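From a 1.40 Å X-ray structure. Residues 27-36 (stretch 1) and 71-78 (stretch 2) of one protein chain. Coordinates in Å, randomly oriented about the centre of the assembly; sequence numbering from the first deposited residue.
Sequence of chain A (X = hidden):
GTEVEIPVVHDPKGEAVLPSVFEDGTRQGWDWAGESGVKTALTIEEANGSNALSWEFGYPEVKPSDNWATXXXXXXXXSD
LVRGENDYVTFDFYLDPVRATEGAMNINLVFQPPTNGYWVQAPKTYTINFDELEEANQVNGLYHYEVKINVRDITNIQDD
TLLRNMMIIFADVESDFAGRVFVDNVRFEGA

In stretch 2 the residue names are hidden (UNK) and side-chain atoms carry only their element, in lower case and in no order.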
# COMPACT_ATOMS: atom_id res chain seq x y z
N ARG A 27 10.45 -22.64 -12.86
CA ARG A 27 9.90 -21.56 -12.05
C ARG A 27 10.48 -21.51 -10.64
O ARG A 27 10.07 -20.68 -9.85
CB ARG A 27 8.38 -21.68 -11.98
CG ARG A 27 7.69 -21.59 -13.31
CD ARG A 27 6.19 -21.69 -13.19
NE ARG A 27 5.71 -23.07 -13.14
CZ ARG A 27 4.75 -23.53 -12.37
NH1 ARG A 27 4.20 -22.80 -11.41
NH2 ARG A 27 4.37 -24.79 -12.53
N GLN A 28 11.44 -22.38 -10.33
CA GLN A 28 12.10 -22.40 -9.02
C GLN A 28 11.12 -22.28 -7.84
O GLN A 28 11.36 -21.57 -6.86
CB GLN A 28 13.23 -21.39 -8.94
CG GLN A 28 14.32 -21.66 -9.98
CD GLN A 28 15.61 -20.95 -9.69
OE1 GLN A 28 15.68 -19.73 -9.68
NE2 GLN A 28 16.67 -21.72 -9.42
N GLY A 29 10.02 -23.01 -7.93
CA GLY A 29 9.05 -23.10 -6.86
C GLY A 29 7.94 -22.06 -6.85
O GLY A 29 7.07 -22.12 -5.97
N TRP A 30 7.98 -21.11 -7.77
CA TRP A 30 6.95 -20.06 -7.86
C TRP A 30 5.71 -20.56 -8.58
O TRP A 30 5.80 -21.25 -9.60
CB TRP A 30 7.53 -18.83 -8.57
CG TRP A 30 8.52 -18.11 -7.73
CD1 TRP A 30 9.86 -18.34 -7.62
CD2 TRP A 30 8.22 -17.04 -6.84
NE1 TRP A 30 10.41 -17.47 -6.72
CE2 TRP A 30 9.42 -16.67 -6.20
CE3 TRP A 30 7.04 -16.38 -6.47
CZ2 TRP A 30 9.48 -15.66 -5.24
CZ3 TRP A 30 7.10 -15.37 -5.53
CH2 TRP A 30 8.32 -15.02 -4.92
N ASP A 31 4.55 -20.16 -8.09
CA ASP A 31 3.27 -20.58 -8.65
C ASP A 31 2.24 -19.51 -8.35
O ASP A 31 2.53 -18.51 -7.68
CB ASP A 31 2.86 -21.89 -8.00
CG ASP A 31 2.00 -22.76 -8.87
OD1 ASP A 31 1.49 -22.30 -9.92
OD2 ASP A 31 1.81 -23.97 -8.59
N TRP A 32 1.04 -19.69 -8.86
CA TRP A 32 -0.08 -18.82 -8.51
C TRP A 32 -0.62 -19.16 -7.12
O TRP A 32 -0.83 -20.34 -6.80
CB TRP A 32 -1.22 -18.94 -9.52
CG TRP A 32 -0.90 -18.42 -10.86
CD1 TRP A 32 -0.95 -19.10 -12.05
CD2 TRP A 32 -0.48 -17.07 -11.21
NE1 TRP A 32 -0.60 -18.28 -13.09
CE2 TRP A 32 -0.31 -17.03 -12.61
CE3 TRP A 32 -0.27 -15.89 -10.48
CZ2 TRP A 32 0.05 -15.87 -13.28
CZ3 TRP A 32 0.11 -14.76 -11.15
CH2 TRP A 32 0.26 -14.75 -12.54
N ALA A 33 -0.89 -18.14 -6.31
CA ALA A 33 -1.69 -18.34 -5.10
C ALA A 33 -3.10 -18.76 -5.50
O ALA A 33 -3.57 -18.37 -6.58
CB ALA A 33 -1.72 -17.06 -4.27
N GLY A 34 -3.77 -19.56 -4.66
CA GLY A 34 -5.15 -19.96 -4.93
C GLY A 34 -6.09 -18.78 -5.12
O GLY A 34 -6.99 -18.81 -5.96
N GLU A 35 -5.84 -17.68 -4.40
CA GLU A 35 -6.66 -16.48 -4.54
C GLU A 35 -6.26 -15.53 -5.69
O GLU A 35 -6.81 -14.44 -5.81
CB GLU A 35 -6.68 -15.70 -3.22
CG GLU A 35 -7.38 -16.42 -2.08
CD GLU A 35 -8.90 -16.44 -2.25
OE1 GLU A 35 -9.52 -15.35 -2.32
OE2 GLU A 35 -9.48 -17.55 -2.33
N SER A 36 -5.28 -15.91 -6.52
CA SER A 36 -4.87 -15.03 -7.61
C SER A 36 -6.01 -14.74 -8.58
O SER A 36 -6.75 -15.64 -8.94
CB SER A 36 -3.73 -15.63 -8.41
OG SER A 36 -3.27 -14.70 -9.37
N UNK A 71 -6.06 -9.01 -9.08
CA UNK A 71 -4.60 -8.92 -8.98
C UNK A 71 -3.95 -10.25 -9.21
O UNK A 71 -4.28 -11.21 -8.50
c UNK A 71 -4.21 -8.43 -7.61
N UNK A 72 -2.96 -10.34 -10.11
CA UNK A 72 -2.04 -11.47 -10.05
C UNK A 72 -1.44 -11.62 -8.65
O UNK A 72 -1.03 -10.61 -8.05
c UNK A 72 -0.95 -11.11 -11.06
c UNK A 72 -1.62 -10.16 -12.04
c UNK A 72 -2.64 -9.40 -11.19
N UNK A 73 -1.34 -12.83 -8.16
CA UNK A 73 -0.80 -13.13 -6.85
C UNK A 73 0.13 -14.31 -6.99
O UNK A 73 -0.30 -15.45 -7.11
n UNK A 73 -4.73 -12.58 -1.62
c UNK A 73 -5.35 -12.05 -2.67
c UNK A 73 -2.85 -12.39 -5.44
n UNK A 73 -6.52 -11.45 -2.51
n UNK A 73 -4.80 -12.11 -3.88
c UNK A 73 -1.90 -13.46 -5.86
c UNK A 73 -3.51 -12.73 -4.11
N UNK A 74 1.41 -14.03 -6.97
CA UNK A 74 2.43 -15.08 -6.96
C UNK A 74 2.60 -15.63 -5.56
O UNK A 74 2.36 -14.93 -4.58
c UNK A 74 3.72 -15.26 -9.78
c UNK A 74 3.91 -14.09 -8.84
c UNK A 74 3.78 -14.54 -7.40
c UNK A 74 5.31 -13.52 -9.07
N UNK A 75 3.02 -16.87 -5.45
CA UNK A 75 3.17 -17.56 -4.18
C UNK A 75 4.43 -18.42 -4.24
O UNK A 75 4.71 -19.07 -5.24
o UNK A 75 0.74 -19.63 -2.28
c UNK A 75 1.68 -18.82 -2.53
c UNK A 75 1.90 -18.39 -3.94
o UNK A 75 2.41 -18.39 -1.61
N UNK A 76 5.18 -18.44 -3.15
CA UNK A 76 6.46 -19.14 -3.03
C UNK A 76 6.52 -19.81 -1.66
O UNK A 76 6.65 -19.14 -0.66
c UNK A 76 10.85 -19.86 -4.09
c UNK A 76 11.53 -19.77 -2.91
c UNK A 76 9.68 -18.63 -1.93
c UNK A 76 7.60 -18.14 -3.21
c UNK A 76 10.95 -19.15 -1.84
c UNK A 76 8.96 -18.73 -3.11
c UNK A 76 9.56 -19.37 -4.19
N UNK A 77 6.41 -21.13 -1.64
CA UNK A 77 6.49 -21.91 -0.41
C UNK A 77 7.88 -22.48 -0.22
O UNK A 77 8.41 -23.15 -1.12
c UNK A 77 3.10 -22.92 0.77
c UNK A 77 4.03 -22.59 -0.28
c UNK A 77 0.78 -22.36 1.33
c UNK A 77 3.18 -23.72 1.92
c UNK A 77 3.35 -21.75 -1.12
c UNK A 77 1.90 -22.25 0.50
c UNK A 77 2.05 -23.84 2.73
c UNK A 77 0.88 -23.16 2.43
n UNK A 77 2.07 -21.54 -0.65
c UNK A 77 5.47 -23.06 -0.41
N UNK A 78 8.47 -22.27 0.94
CA UNK A 78 9.76 -22.86 1.27
C UNK A 78 9.90 -23.01 2.76
O UNK A 78 9.57 -22.11 3.52
c UNK A 78 13.37 -21.69 0.26
c UNK A 78 10.88 -21.97 0.73
c UNK A 78 14.70 -21.97 1.01
c UNK A 78 12.24 -22.63 0.71
n UNK A 78 14.77 -21.16 2.25
O HOH W 1 4.85 -21.86 -4.40
O HOH W 2 7.50 -23.81 -3.63
O HOH W 3 0.39 -21.51 -4.24

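Position 71 carries a single side-chain carbon, a CB with nothing beyond it, and that carbon stays out of contact with stretch 1. One carbon identifies Ala71.

Position 72 has three carbons, the last bonded back to the backbone N, so the ring is that of proline. Pro72 CB lies 3.8 Å from Trp32 CZ3, an apolar contact.

Position 73 shows three carbons, a nitrogen, then a carbon bearing two more nitrogens: a guanidinium, hence Arg73. Its CB is 3.8 Å from Ser36 CB, and Glu35 CB sits over one face of the planar group, 3.9 Å from Arg73 CZ. Arg73 NE is buried without a partner; Glu35 O, 3.6 Å from Arg73 NE, is not a hydrogen bond.

Position 74 has four carbons forked at the second, the pattern of leucine. Leu74 CB approaches the edge of the Trp30 ring, 3.9 Å from Trp30 CE3, while Leu74 CD2 lies 3.9 Å from Trp32 CZ3; the side chain thus touches both indoles.

Position 75 has two carbons, the second carrying two oxygens, a short carboxylate: Asp75. Its CB is 3.9 Å from Ala33 CB. A water donates to Asp75 OD2 (2.7 Å) and to Trp32 O (3.1 Å), linking the stretches.

Position 76 has one carbon followed by a six-carbon ring with no further substituent, which fits phenylalanine. Phe76 CB stands 3.5 Å from the centroid of the six-membered ring of Trp30 and 5° off its normal, a CH-pi contact. The Phe76 ring makes an offset stack with the five-membered ring of Trp30, the planes at 30°. At its edge, Phe76 CE1 is 3.3 Å from Gln28 O.

Position 77 has one carbon and fused five- and six-membered rings holding eight carbons and one nitrogen, an indole. The nitrogen of Trp77 turns back along its own strand: Trp77 NE1 donates to Asp75 OD2 at 2.8 Å.

Position 78 has four carbons in a row ending in nitrogen, hence Lys78, which makes no contact with stretch 1.

The contact rests on antiparallel backbone pairing flanked by side-chain packing. Asp31 N donates to Asp75 O (3.1 Å) and Asp75 N to Asp31 O (2.8 Å); Ala33 N then donates to Arg73 O (2.9 Å). Beyond the strand, where stretch 1 turns, a side chain takes over: Arg73 N donates to Ser36 OG at 2.9 Å. Stacking of Trp30 on Phe76 and apolar contacts of both stretch 1 indoles with Leu74 complete the 707 Å² buried surface.

Stretch 2 (71-78) APRLDFWK
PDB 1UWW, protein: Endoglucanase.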